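Local coordinates for P450 epoxidase (Sorangium cellulosum, PDB 1Q5D), which belongs to the cytochrome P450 family, mainly helical proteins that hold a haem within the fold, at residues F20-E26 and F397-P401; E141-V146 and E407-L413; A160-V164 and L221-L226; N289-V294 and F346-T352. All blocks are in the same frame, centred on the assembly; numbering follows the deposited sequence.

Contact 1 of 4, residues F20-E26 and F397-P401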
loop_
_atom_site.group_PDB
_atom_site.type_symbol
_atom_site.label_atom_id
_atom_site.label_comp_id
_atom_site.label_asym_id
_atom_site.label_seq_id
_atom_site.Cartn_x
_atom_site.Cartn_y
_atom_site.Cartn_z
ATOM N N PHE A 20 -1.298 17.468 5.892
ATOM C CA PHE A 20 -1.281 17.084 7.312
ATOM C C PHE A 20 -2.235 17.906 8.176
ATOM O O PHE A 20 -2.296 17.724 9.394
ATOM C CB PHE A 20 0.145 17.118 7.897
ATOM C CG PHE A 20 1.068 16.147 7.234
ATOM C CD1 PHE A 20 1.910 16.555 6.221
ATOM C CD2 PHE A 20 1.038 14.806 7.580
ATOM C CE1 PHE A 20 2.751 15.645 5.583
ATOM C CE2 PHE A 20 1.862 13.897 6.940
ATOM C CZ PHE A 20 2.724 14.325 5.938
ATOM N N ALA A 21 -3.004 18.784 7.545
ATOM C CA ALA A 21 -4.037 19.535 8.251
ATOM C C ALA A 21 -5.088 18.586 8.794
ATOM O O ALA A 21 -5.434 17.591 8.141
ATOM C CB ALA A 21 -4.689 20.546 7.329
ATOM N N PRO A 22 -5.585 18.869 9.992
ATOM C CA PRO A 22 -6.727 18.134 10.542
ATOM C C PRO A 22 -7.849 18.143 9.530
ATOM O O PRO A 22 -8.096 19.170 8.893
ATOM C CB PRO A 22 -7.126 18.964 11.776
ATOM C CG PRO A 22 -5.880 19.684 12.165
ATOM C CD PRO A 22 -5.064 19.891 10.921
ATOM N N GLY A 23 -8.514 17.004 9.361
ATOM C CA GLY A 23 -9.564 16.894 8.372
ATOM C C GLY A 23 -9.161 16.422 6.983
ATOM O O GLY A 23 -10.021 15.933 6.245
ATOM N N TYR A 24 -7.882 16.569 6.616
ATOM C CA TYR A 24 -7.449 16.265 5.255
ATOM C C TYR A 24 -7.584 14.779 4.956
ATOM O O TYR A 24 -8.197 14.400 3.961
ATOM C CB TYR A 24 -6.020 16.752 4.979
ATOM C CG TYR A 24 -5.459 16.366 3.616
ATOM C CD1 TYR A 24 -5.495 17.261 2.541
ATOM C CD2 TYR A 24 -4.872 15.121 3.407
ATOM C CE1 TYR A 24 -4.972 16.916 1.303
ATOM C CE2 TYR A 24 -4.348 14.769 2.186
ATOM C CZ TYR A 24 -4.396 15.662 1.133
ATOM O OH TYR A 24 -3.872 15.299 -0.089
ATOM N N ALA A 25 -7.023 13.943 5.820
ATOM C CA ALA A 25 -7.170 12.484 5.661
ATOM C C ALA A 25 -8.641 12.083 5.497
ATOM O O ALA A 25 -8.984 11.335 4.584
ATOM C CB ALA A 25 -6.540 11.748 6.822
ATOM N N GLU A 26 -9.504 12.582 6.381
ATOM C CA GLU A 26 -10.935 12.282 6.313
ATOM C C GLU A 26 -11.576 12.636 4.965
ATOM O O GLU A 26 -12.433 11.898 4.463
ATOM C CB GLU A 26 -11.706 12.981 7.442
ATOM C CG GLU A 26 -13.207 12.704 7.425
ATOM C CD GLU A 26 -13.960 13.426 8.535
ATOM O OE1 GLU A 26 -13.517 14.525 8.964
ATOM O OE2 GLU A 26 -15.003 12.899 8.983
ATOM N N PHE A 397 -9.411 9.319 11.868
ATOM C CA PHE A 397 -8.255 9.288 10.971
ATOM C C PHE A 397 -7.014 9.803 11.708
ATOM O O PHE A 397 -7.142 10.555 12.685
ATOM C CB PHE A 397 -8.528 10.127 9.716
ATOM C CG PHE A 397 -9.499 9.479 8.744
ATOM C CD1 PHE A 397 -9.036 8.691 7.703
ATOM C CD2 PHE A 397 -10.862 9.651 8.885
ATOM C CE1 PHE A 397 -9.924 8.075 6.819
ATOM C CE2 PHE A 397 -11.757 9.046 8.004
ATOM C CZ PHE A 397 -11.287 8.262 6.971
ATOM N N GLY A 398 -5.825 9.419 11.238
ATOM C CA GLY A 398 -4.582 9.872 11.853
ATOM C C GLY A 398 -3.712 10.696 10.928
ATOM O O GLY A 398 -4.219 11.326 9.993
ATOM N N TYR A 399 -2.403 10.667 11.167
ATOM C CA TYR A 399 -1.439 11.493 10.435
ATOM C C TYR A 399 -0.249 10.682 9.905
ATOM O O TYR A 399 0.889 11.170 9.888
ATOM C CB TYR A 399 -0.906 12.616 11.341
ATOM C CG TYR A 399 -1.962 13.564 11.839
ATOM C CD1 TYR A 399 -2.450 13.479 13.144
ATOM C CD2 TYR A 399 -2.475 14.544 11.014
ATOM C CE1 TYR A 399 -3.428 14.346 13.597
ATOM C CE2 TYR A 399 -3.453 15.413 11.458
ATOM C CZ TYR A 399 -3.913 15.319 12.743
ATOM O OH TYR A 399 -4.883 16.197 13.159
ATOM N N HIS A 400 -0.490 9.440 9.508
ATOM C CA HIS A 400 0.538 8.627 8.848
ATOM C C HIS A 400 1.098 9.393 7.641
ATOM O O HIS A 400 0.337 9.982 6.871
ATOM C CB HIS A 400 -0.072 7.283 8.402
ATOM C CG HIS A 400 0.934 6.281 7.939
ATOM N ND1 HIS A 400 1.686 6.457 6.801
ATOM C CD2 HIS A 400 1.309 5.085 8.458
ATOM C CE1 HIS A 400 2.481 5.416 6.634
ATOM N NE2 HIS A 400 2.279 4.574 7.631
ATOM N N PRO A 401 2.416 9.410 7.483
ATOM C CA PRO A 401 3.046 10.201 6.417
ATOM C C PRO A 401 2.667 9.760 5.008
ATOM O O PRO A 401 2.766 10.572 4.076
ATOM C CB PRO A 401 4.544 9.973 6.639
ATOM C CG PRO A 401 4.635 8.725 7.440
ATOM C CD PRO A 401 3.413 8.720 8.321
#
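F20, A25 and E26 pack against F397, Y399 and P401 in a loop-to-loop contact: the segment ahead of helix 29-38 lies on the one that leaves strand 396-397. At one end E26 CA stands 3.8 Å from the centroid of the F397 ring and 16° off its normal, a CH-pi contact, and A25 O lies over the same face. With CG anti to the backbone N (chi1 -180°) and the chain extended, E26 crosses the F397 ring at about a right angle and its carboxylate leads away. Beside it A25 CB is 3.9 Å from F397 CB. At the other end Y399 sets its ring edge by the type II turn A21-Y24: its CE2 is 3.3 Å from F20 O, and its OH is 3.7 Å from P22 CA. The F20 ring meets P401 edge-on, CE2 lying 3.9 Å from P401 CA, and the side chain of P401 is about 5 Å from the bound EPB. R302 bridges the two segments, taking Y24 OH on its carbonyl and giving its guanidinium to G398 O and H400 O. R404 bonds to A25 O. With no direct hydrogen bond, the segments fit by van der Waals and CH-pi contact, and the polar link between them runs through R302.

Contact 2 of 4, residues E141-V146 and E407-L413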
loop_
_atom_site.group_PDB
_atom_site.type_symbol
_atom_site.label_atom_id
_atom_site.label_comp_id
_atom_site.label_asym_id
_atom_site.label_seq_id
_atom_site.Cartn_x
_atom_site.Cartn_y
_atom_site.Cartn_z
ATOM N N GLU A 141 -20.947 -5.365 21.933
ATOM C CA GLU A 141 -21.797 -4.271 21.491
ATOM C C GLU A 141 -21.098 -3.545 20.342
ATOM O O GLU A 141 -21.718 -3.212 19.329
ATOM C CB GLU A 141 -22.066 -3.304 22.648
ATOM C CG GLU A 141 -23.468 -2.708 22.660
ATOM C CD GLU A 141 -24.542 -3.734 22.992
ATOM O OE1 GLU A 141 -25.629 -3.679 22.369
ATOM O OE2 GLU A 141 -24.299 -4.595 23.871
ATOM N N GLU A 142 -19.795 -3.330 20.508
ATOM C CA GLU A 142 -18.985 -2.578 19.551
ATOM C C GLU A 142 -17.952 -3.450 18.832
ATOM O O GLU A 142 -17.290 -4.296 19.443
ATOM C CB GLU A 142 -18.283 -1.410 20.254
ATOM C CG GLU A 142 -17.393 -1.826 21.420
ATOM C CD GLU A 142 -18.183 -2.345 22.613
ATOM O OE1 GLU A 142 -18.834 -1.527 23.299
ATOM O OE2 GLU A 142 -18.152 -3.570 22.868
ATOM N N PHE A 143 -17.823 -3.227 17.527
ATOM C CA PHE A 143 -16.835 -3.918 16.708
ATOM C C PHE A 143 -16.041 -2.888 15.906
ATOM O O PHE A 143 -16.610 -2.081 15.165
ATOM C CB PHE A 143 -17.524 -4.915 15.768
ATOM C CG PHE A 143 -16.584 -5.896 15.115
ATOM C CD1 PHE A 143 -16.087 -6.983 15.825
ATOM C CD2 PHE A 143 -16.210 -5.744 13.786
ATOM C CE1 PHE A 143 -15.230 -7.894 15.220
ATOM C CE2 PHE A 143 -15.350 -6.654 13.179
ATOM C CZ PHE A 143 -14.856 -7.721 13.893
ATOM N N ASP A 144 -14.726 -2.912 16.079
ATOM C CA ASP A 144 -13.832 -2.022 15.354
ATOM C C ASP A 144 -13.261 -2.733 14.132
ATOM O O ASP A 144 -12.420 -3.617 14.257
ATOM C CB ASP A 144 -12.696 -1.570 16.267
ATOM C CG ASP A 144 -11.804 -0.536 15.621
ATOM O OD1 ASP A 144 -11.024 0.102 16.360
ATOM O OD2 ASP A 144 -11.809 -0.295 14.395
ATOM N N VAL A 145 -13.716 -2.325 12.955
ATOM C CA VAL A 145 -13.315 -2.953 11.693
ATOM C C VAL A 145 -11.814 -2.847 11.441
ATOM O O VAL A 145 -11.220 -3.675 10.734
ATOM C CB VAL A 145 -14.138 -2.400 10.524
ATOM C CG1 VAL A 145 -13.623 -2.931 9.172
ATOM C CG2 VAL A 145 -15.617 -2.773 10.726
ATOM N N VAL A 146 -11.188 -1.840 12.037
ATOM C CA VAL A 146 -9.745 -1.781 11.994
ATOM C C VAL A 146 -9.125 -2.741 13.005
ATOM O O VAL A 146 -8.597 -3.781 12.621
ATOM C CB VAL A 146 -9.197 -0.343 12.174
ATOM C CG1 VAL A 146 -7.668 -0.363 12.206
ATOM C CG2 VAL A 146 -9.683 0.549 11.040
ATOM N N GLU A 407 -7.834 5.029 12.017
ATOM C CA GLU A 407 -7.424 4.471 13.291
ATOM C C GLU A 407 -8.507 3.586 13.906
ATOM O O GLU A 407 -8.200 2.602 14.580
ATOM C CB GLU A 407 -7.022 5.597 14.255
ATOM C CG GLU A 407 -5.786 6.346 13.786
ATOM C CD GLU A 407 -5.402 7.503 14.696
ATOM O OE1 GLU A 407 -4.217 7.869 14.694
ATOM O OE2 GLU A 407 -6.266 8.044 15.404
ATOM N N SER A 408 -9.763 3.945 13.678
ATOM C CA SER A 408 -10.896 3.171 14.173
ATOM C C SER A 408 -12.101 3.332 13.248
ATOM O O SER A 408 -12.359 4.409 12.713
ATOM C CB SER A 408 -11.248 3.567 15.618
ATOM O OG SER A 408 -11.665 4.917 15.686
ATOM N N LEU A 409 -12.819 2.231 13.047
ATOM C CA LEU A 409 -14.030 2.198 12.250
ATOM C C LEU A 409 -15.038 1.370 13.034
ATOM O O LEU A 409 -15.097 0.143 12.908
ATOM C CB LEU A 409 -13.741 1.556 10.885
ATOM C CG LEU A 409 -14.907 1.448 9.899
ATOM C CD1 LEU A 409 -15.649 2.762 9.801
ATOM C CD2 LEU A 409 -14.428 0.982 8.510
ATOM N N ASN A 410 -15.805 2.044 13.878
ATOM C CA ASN A 410 -16.681 1.361 14.815
ATOM C C ASN A 410 -18.055 1.111 14.220
ATOM O O ASN A 410 -18.695 2.024 13.692
ATOM C CB ASN A 410 -16.784 2.141 16.127
ATOM C CG ASN A 410 -15.588 1.905 17.036
ATOM O OD1 ASN A 410 -14.768 2.800 17.244
ATOM N ND2 ASN A 410 -15.476 0.693 17.569
ATOM N N VAL A 411 -18.496 -0.139 14.295
ATOM C CA VAL A 411 -19.761 -0.530 13.703
ATOM C C VAL A 411 -20.592 -1.337 14.686
ATOM O O VAL A 411 -20.087 -1.810 15.712
ATOM C CB VAL A 411 -19.560 -1.385 12.425
ATOM C CG1 VAL A 411 -18.733 -0.640 11.394
ATOM C CG2 VAL A 411 -18.919 -2.735 12.766
ATOM N N ILE A 412 -21.871 -1.476 14.357
ATOM C CA ILE A 412 -22.758 -2.394 15.042
ATOM C C ILE A 412 -23.135 -3.462 14.034
ATOM O O ILE A 412 -23.775 -3.170 13.022
ATOM C CB ILE A 412 -24.018 -1.663 15.532
ATOM C CG1 ILE A 412 -23.638 -0.508 16.463
ATOM C CG2 ILE A 412 -24.965 -2.646 16.218
ATOM C CD1 ILE A 412 -24.557 0.695 16.355
ATOM N N LEU A 413 -22.721 -4.694 14.300
ATOM C CA LEU A 413 -22.886 -5.762 13.321
ATOM C C LEU A 413 -24.348 -6.148 13.109
ATOM O O LEU A 413 -24.826 -6.179 11.977
ATOM C CB LEU A 413 -22.028 -6.974 13.688
ATOM C CG LEU A 413 -20.518 -6.721 13.618
ATOM C CD1 LEU A 413 -19.755 -7.844 14.293
ATOM C CD2 LEU A 413 -20.054 -6.530 12.173
HETATM O O HOH W 1 -21.362 -5.027 17.442
#
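F143 pairs with V411 as an antiparallel hydrogen-bonded pair, F143 N to V411 O 3.2 Å and V411 N to F143 O 2.8 Å, and D144 with N410 follows as a non-hydrogen-bonded pair. This joins strand 143-144 to strand 406-412 in a small antiparallel sheet of the P450 fold; at the 407-408 end of the longer strand, E407 and S408 both face V396 in a classic beta bulge. V145 N continues the pairing to L409 O at 2.8 Å, tilted 26° from the carbonyl plane. F143 and V411 run next to each other on the same face of the sheet, and L413 CD1 sits over one face of the F143 ring, 4.2 Å from its centroid. V145 CG2 touches V411 CG1 at 3.8 Å, and V145 CB packs alongside L409 CD2. This apolar side is backed by helix 257-272, where V145, V146, L409 and V411 touch V267, A264, L268 and L271, while helix 123-137 receives F143. D144, which precedes the turn into helix 146-150, does the polar work. Its CG is anti to the backbone N (chi1 -174°), which carries the carboxylate over to the other strand. OD2 of D144 is gripped from opposite faces of the carboxylate plane, by V146 N at 2.9 Å as a capping bond and by L409 N at 3.0 Å in a nearly straight bond.

Contact 3 of 4, residues A160-V164 and L221-L226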
loop_
_atom_site.group_PDB
_atom_site.type_symbol
_atom_site.label_atom_id
_atom_site.label_comp_id
_atom_site.label_asym_id
_atom_site.label_seq_id
_atom_site.Cartn_x
_atom_site.Cartn_y
_atom_site.Cartn_z
ATOM N N ALA A 160 1.442 -16.675 5.604
ATOM C CA ALA A 160 1.032 -17.918 4.957
ATOM C C ALA A 160 1.820 -18.114 3.662
ATOM O O ALA A 160 2.303 -19.212 3.378
ATOM C CB ALA A 160 -0.472 -17.905 4.689
ATOM N N LEU A 161 1.972 -17.042 2.877
ATOM C CA LEU A 161 2.729 -17.121 1.629
ATOM C C LEU A 161 4.206 -17.444 1.898
ATOM O O LEU A 161 4.877 -18.114 1.093
ATOM C CB LEU A 161 2.595 -15.803 0.858
ATOM C CG LEU A 161 3.445 -15.592 -0.400
ATOM C CD1 LEU A 161 2.891 -16.392 -1.584
ATOM C CD2 LEU A 161 3.534 -14.108 -0.746
ATOM N N LEU A 162 4.699 -16.956 3.034
ATOM C CA LEU A 162 6.084 -17.146 3.442
ATOM C C LEU A 162 6.265 -18.403 4.309
ATOM O O LEU A 162 7.386 -18.745 4.676
ATOM C CB LEU A 162 6.558 -15.932 4.249
ATOM C CG LEU A 162 7.332 -14.784 3.591
ATOM C CD1 LEU A 162 7.219 -14.683 2.072
ATOM C CD2 LEU A 162 7.002 -13.445 4.288
ATOM N N LYS A 163 5.153 -19.057 4.639
ATOM C CA LYS A 163 5.135 -20.223 5.513
ATOM C C LYS A 163 5.776 -19.909 6.863
ATOM O O LYS A 163 6.657 -20.625 7.347
ATOM C CB LYS A 163 5.757 -21.442 4.815
ATOM C CG LYS A 163 4.998 -21.819 3.532
ATOM C CD LYS A 163 5.239 -23.267 3.123
ATOM C CE LYS A 163 4.364 -23.664 1.929
ATOM N NZ LYS A 163 4.621 -22.820 0.729
ATOM N N VAL A 164 5.322 -18.809 7.459
ATOM C CA VAL A 164 5.730 -18.409 8.798
ATOM C C VAL A 164 4.562 -18.698 9.734
ATOM O O VAL A 164 3.424 -18.439 9.389
ATOM C CB VAL A 164 6.096 -16.900 8.833
ATOM C CG1 VAL A 164 6.381 -16.422 10.249
ATOM C CG2 VAL A 164 7.269 -16.619 7.940
ATOM N N LEU A 221 11.523 -26.062 0.952
ATOM C CA LEU A 221 10.220 -26.663 0.669
ATOM C C LEU A 221 9.880 -26.651 -0.828
ATOM O O LEU A 221 10.462 -25.888 -1.600
ATOM C CB LEU A 221 9.126 -25.953 1.466
ATOM C CG LEU A 221 9.155 -25.998 2.997
ATOM C CD1 LEU A 221 8.230 -24.937 3.573
ATOM C CD2 LEU A 221 8.785 -27.396 3.520
ATOM N N GLU A 222 8.941 -27.505 -1.233
ATOM C CA GLU A 222 8.475 -27.540 -2.617
ATOM C C GLU A 222 7.400 -26.472 -2.829
ATOM O O GLU A 222 6.648 -26.161 -1.899
ATOM C CB GLU A 222 7.900 -28.919 -2.962
ATOM C CG GLU A 222 8.916 -29.914 -3.506
ATOM C CD GLU A 222 8.293 -31.261 -3.831
ATOM O OE1 GLU A 222 7.789 -31.430 -4.965
ATOM O OE2 GLU A 222 8.291 -32.152 -2.952
ATOM N N ASN A 223 7.318 -25.944 -4.053
ATOM C CA ASN A 223 6.336 -24.912 -4.413
ATOM C C ASN A 223 6.297 -23.828 -3.349
ATOM O O ASN A 223 5.250 -23.555 -2.762
ATOM C CB ASN A 223 4.930 -25.502 -4.594
ATOM C CG ASN A 223 4.921 -26.750 -5.463
ATOM O OD1 ASN A 223 5.426 -26.747 -6.589
ATOM N ND2 ASN A 223 4.350 -27.834 -4.937
ATOM N N ASP A 224 7.452 -23.225 -3.096
ATOM C CA ASP A 224 7.591 -22.311 -1.972
ATOM C C ASP A 224 8.355 -21.081 -2.415
ATOM O O ASP A 224 9.417 -21.191 -3.020
ATOM C CB ASP A 224 8.312 -23.025 -0.824
ATOM C CG ASP A 224 8.502 -22.135 0.385
ATOM O OD1 ASP A 224 7.489 -21.747 0.995
ATOM O OD2 ASP A 224 9.620 -21.777 0.793
ATOM N N VAL A 225 7.807 -19.902 -2.135
ATOM C CA VAL A 225 8.378 -18.663 -2.656
ATOM C C VAL A 225 9.765 -18.419 -2.098
ATOM O O VAL A 225 10.726 -18.173 -2.850
ATOM C CB VAL A 225 7.499 -17.422 -2.312
ATOM C CG1 VAL A 225 8.217 -16.135 -2.718
ATOM C CG2 VAL A 225 6.162 -17.520 -2.983
ATOM N N LEU A 226 9.872 -18.484 -0.776
ATOM C CA LEU A 226 11.169 -18.284 -0.111
ATOM C C LEU A 226 12.219 -19.294 -0.566
ATOM O O LEU A 226 13.348 -18.922 -0.897
ATOM C CB LEU A 226 11.022 -18.314 1.408
ATOM C CG LEU A 226 10.461 -17.057 2.074
ATOM C CD1 LEU A 226 10.592 -17.176 3.594
ATOM C CD2 LEU A 226 11.163 -15.768 1.570
HETATM O O HOH W 2 7.620 -19.321 1.267
HETATM O O HOH W 3 5.079 -19.985 -0.784
#
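K163 stretches past D224 in the opposite direction, and its atoms meet the 221-226 segment one after another. CB already points at that segment. CG passes D224 OD1, and CD comes within 3.4 Å of D224 OD1 while pressing on L221 CD1 at 3.5 Å, tighter than an ordinary carbon contact. A turn about the CD-CE bond (chi4 60°) brings NZ onto D224 OD1 at 3.1 Å; this salt bridge uses the anti lone pair, the one away from OD2. K163 follows helix 154-161 with positive phi in a Schellman motif, and D224 is the N-cap of helix 225-234, so the contact ties the end of one helix to the start of another. D224 OD2 is bonded to T227 OG1 and forms a salt bridge with R216 of helix 195-218, whose NH1 also donates to L162 O. A water accepts from V225 N at 3.0 Å and lies 2.7 Å from L161 O. Alongside these polar contacts L161 CD1 rests on V225 CG2 at 3.7 Å, and the L162 side chain crosses that of L226 obliquely, L162 CD1 lying 4.0 Å from L226 CG. Both leucines also touch V248 of helix 241-255, and the L161 side chain comes within about 5 Å of the haem.

Contact 4 of 4, residues N289-V294 and F346-T352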
loop_
_atom_site.group_PDB
_atom_site.type_symbol
_atom_site.label_atom_id
_atom_site.label_comp_id
_atom_site.label_asym_id
_atom_site.label_seq_id
_atom_site.Cartn_x
_atom_site.Cartn_y
_atom_site.Cartn_z
ATOM N N ASN A 289 -14.794 -5.576 -8.684
ATOM C CA ASN A 289 -14.833 -4.246 -9.271
ATOM C C ASN A 289 -15.078 -3.168 -8.234
ATOM O O ASN A 289 -14.521 -2.094 -8.324
ATOM C CB ASN A 289 -15.900 -4.152 -10.363
ATOM C CG ASN A 289 -15.734 -2.916 -11.211
ATOM O OD1 ASN A 289 -14.681 -2.699 -11.799
ATOM N ND2 ASN A 289 -16.772 -2.083 -11.258
ATOM N N ALA A 290 -15.906 -3.465 -7.246
ATOM C CA ALA A 290 -16.192 -2.515 -6.172
ATOM C C ALA A 290 -14.934 -2.169 -5.370
ATOM O O ALA A 290 -14.766 -1.040 -4.904
ATOM C CB ALA A 290 -17.258 -3.064 -5.260
ATOM N N LEU A 291 -14.057 -3.151 -5.201
ATOM C CA LEU A 291 -12.866 -2.946 -4.386
ATOM C C LEU A 291 -11.884 -2.091 -5.159
ATOM O O LEU A 291 -11.166 -1.282 -4.576
ATOM C CB LEU A 291 -12.226 -4.285 -3.989
ATOM C CG LEU A 291 -13.090 -5.147 -3.067
ATOM C CD1 LEU A 291 -12.478 -6.549 -2.923
ATOM C CD2 LEU A 291 -13.238 -4.479 -1.701
ATOM N N ASP A 292 -11.865 -2.254 -6.479
ATOM C CA ASP A 292 -11.013 -1.412 -7.313
ATOM C C ASP A 292 -11.540 0.027 -7.326
ATOM O O ASP A 292 -10.763 0.999 -7.319
ATOM C CB ASP A 292 -10.908 -1.964 -8.738
ATOM C CG ASP A 292 -10.152 -3.279 -8.802
ATOM O OD1 ASP A 292 -9.303 -3.533 -7.919
ATOM O OD2 ASP A 292 -10.331 -4.126 -9.703
ATOM N N GLU A 293 -12.854 0.159 -7.356
ATOM C CA GLU A 293 -13.481 1.476 -7.308
ATOM C C GLU A 293 -13.272 2.153 -5.939
ATOM O O GLU A 293 -13.264 3.367 -5.848
ATOM C CB GLU A 293 -14.972 1.381 -7.666
ATOM C CG GLU A 293 -15.793 2.633 -7.379
ATOM C CD GLU A 293 -15.494 3.783 -8.315
ATOM O OE1 GLU A 293 -16.345 4.697 -8.427
ATOM O OE2 GLU A 293 -14.431 3.784 -8.952
ATOM N N VAL A 294 -13.110 1.369 -4.876
ATOM C CA VAL A 294 -12.828 1.965 -3.570
ATOM C C VAL A 294 -11.533 2.769 -3.665
ATOM O O VAL A 294 -11.471 3.921 -3.215
ATOM C CB VAL A 294 -12.700 0.908 -2.454
ATOM C CG1 VAL A 294 -12.041 1.521 -1.188
ATOM C CG2 VAL A 294 -14.043 0.330 -2.104
ATOM N N PHE A 346 -19.114 7.354 -6.201
ATOM C CA PHE A 346 -18.678 5.981 -5.970
ATOM C C PHE A 346 -19.583 5.052 -6.777
ATOM O O PHE A 346 -20.747 4.833 -6.425
ATOM C CB PHE A 346 -18.762 5.668 -4.473
ATOM C CG PHE A 346 -18.323 4.267 -4.092
ATOM C CD1 PHE A 346 -17.052 3.803 -4.395
ATOM C CD2 PHE A 346 -19.184 3.432 -3.399
ATOM C CE1 PHE A 346 -16.650 2.523 -4.029
ATOM C CE2 PHE A 346 -18.795 2.149 -3.030
ATOM C CZ PHE A 346 -17.529 1.695 -3.339
ATOM N N ASP A 347 -19.045 4.512 -7.865
ATOM C CA ASP A 347 -19.850 3.721 -8.799
ATOM C C ASP A 347 -19.232 2.352 -9.029
ATOM O O ASP A 347 -18.328 2.212 -9.821
ATOM C CB ASP A 347 -19.983 4.467 -10.127
ATOM C CG ASP A 347 -20.833 3.723 -11.138
ATOM O OD1 ASP A 347 -21.434 2.676 -10.793
ATOM O OD2 ASP A 347 -20.938 4.117 -12.311
ATOM N N VAL A 348 -19.734 1.343 -8.329
ATOM C CA VAL A 348 -19.151 0.005 -8.381
ATOM C C VAL A 348 -19.385 -0.725 -9.716
ATOM O O VAL A 348 -18.902 -1.835 -9.908
ATOM C CB VAL A 348 -19.651 -0.854 -7.206
ATOM C CG1 VAL A 348 -19.265 -0.211 -5.879
ATOM C CG2 VAL A 348 -21.164 -1.068 -7.283
ATOM N N ARG A 349 -20.106 -0.080 -10.632
ATOM C CA ARG A 349 -20.312 -0.594 -11.983
ATOM C C ARG A 349 -19.396 0.077 -13.010
ATOM O O ARG A 349 -19.299 -0.373 -14.153
ATOM C CB ARG A 349 -21.764 -0.377 -12.417
ATOM C CG ARG A 349 -22.784 -1.234 -11.718
ATOM C CD ARG A 349 -24.225 -0.887 -12.123
ATOM N NE ARG A 349 -25.189 -1.917 -11.748
ATOM C CZ ARG A 349 -25.226 -3.140 -12.271
ATOM N NH1 ARG A 349 -24.349 -3.500 -13.200
ATOM N NH2 ARG A 349 -26.142 -4.012 -11.861
ATOM N N ARG A 350 -18.727 1.159 -12.619
ATOM C CA ARG A 350 -17.891 1.868 -13.574
ATOM C C ARG A 350 -16.742 1.005 -14.073
ATOM O O ARG A 350 -16.328 0.044 -13.422
ATOM C CB ARG A 350 -17.381 3.191 -12.999
ATOM C CG ARG A 350 -16.062 3.106 -12.252
ATOM C CD ARG A 350 -15.405 4.479 -12.037
ATOM N NE ARG A 350 -16.295 5.384 -11.327
ATOM C CZ ARG A 350 -16.727 6.546 -11.803
ATOM N NH1 ARG A 350 -16.353 6.953 -13.015
ATOM N NH2 ARG A 350 -17.540 7.296 -11.069
ATOM N N ASP A 351 -16.233 1.350 -15.245
ATOM C CA ASP A 351 -14.993 0.779 -15.713
ATOM C C ASP A 351 -13.865 1.394 -14.884
ATOM O O ASP A 351 -13.675 2.613 -14.911
ATOM C CB ASP A 351 -14.788 1.115 -17.186
ATOM C CG ASP A 351 -13.708 0.286 -17.820
ATOM O OD1 ASP A 351 -12.799 -0.159 -17.096
ATOM O OD2 ASP A 351 -13.685 0.011 -19.045
ATOM N N THR A 352 -13.116 0.558 -14.166
ATOM C CA THR A 352 -12.053 1.068 -13.281
ATOM C C THR A 352 -10.679 0.830 -13.871
ATOM O O THR A 352 -9.675 1.001 -13.170
ATOM C CB THR A 352 -12.097 0.390 -11.903
ATOM O OG1 THR A 352 -11.950 -1.024 -12.077
ATOM C CG2 THR A 352 -13.447 0.547 -11.246
HETATM O O HOH W 4 -13.665 -2.267 -14.499
#
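Among the flat groups, the F346 ring turns its edge to helix 287-297: V294 N and A290 O lie there near the ring plane, while E293 CG approaches obliquely, 3.4 Å from F346 CD1. F297 brings a second ring against F346, their planes at about 40°. The amide of N289 has both of its acceptors close to its plane. ND2 of N289 bonds R350 O at 3.1 Å in the carbonyl plane; V348 O, at a doubtfully short 2.5 Å from N289 ND2, is met from well above its carbonyl plane. On the amide's other end OD1 accepts from T352 OG1, and a water joins N289 OD1 to T352 N. The guanidinium of R350 meets E293 OE1 near its edge, with carboxylate and guanidinium planes 29° apart. E293 OE1 accepts from two donors across the contact: a bend at chi2 (71°) brings it to D347 N at 2.8 Å on the anti side and to R350 NE at 3.0 Å, the latter a salt bridge from above the carboxylate plane. R296 adds a second salt bridge to OE1, consistent with the E-R-R triad built on the P450 ExxR motif. R350 is fixed further by S341 O to NH1 and by V345 O and R342 O to NH2. A290 CB packs on V348 CG1 at 3.5 Å. The 346-352 loop packs on helix 287-297, with helix 274-282 touching F346 and V348, helix 257-272 behind V294 and F346, and helix 368-385 reached through L291 and the D292-R372 salt bridge.

In the fold
Each contact has a buried part and a more exposed one: buried E293 in contact 4, exposed K163 and L221 in contact 3, and exposed Y399 and P22 at one end of contact 1. Contact 1 uses the loop between strands 396-397 and 406-412, contact 2 the second of these strands; G398 CA is 3.5 Å from E407 OE1, and their segments alternate along the chain. Contacts 3 and 4 nest within the loops these two close, about 32 Å apart centre to centre. Helix 257-272 backs both contact 2 and contact 4. Contact 1 relies on packing between loops, contact 2 on strand pairing, contact 3 on a salt bridge from an exposed lysine to a buried aspartate at helix ends, and contact 4 on a carboxylate shared by backbone and arginines.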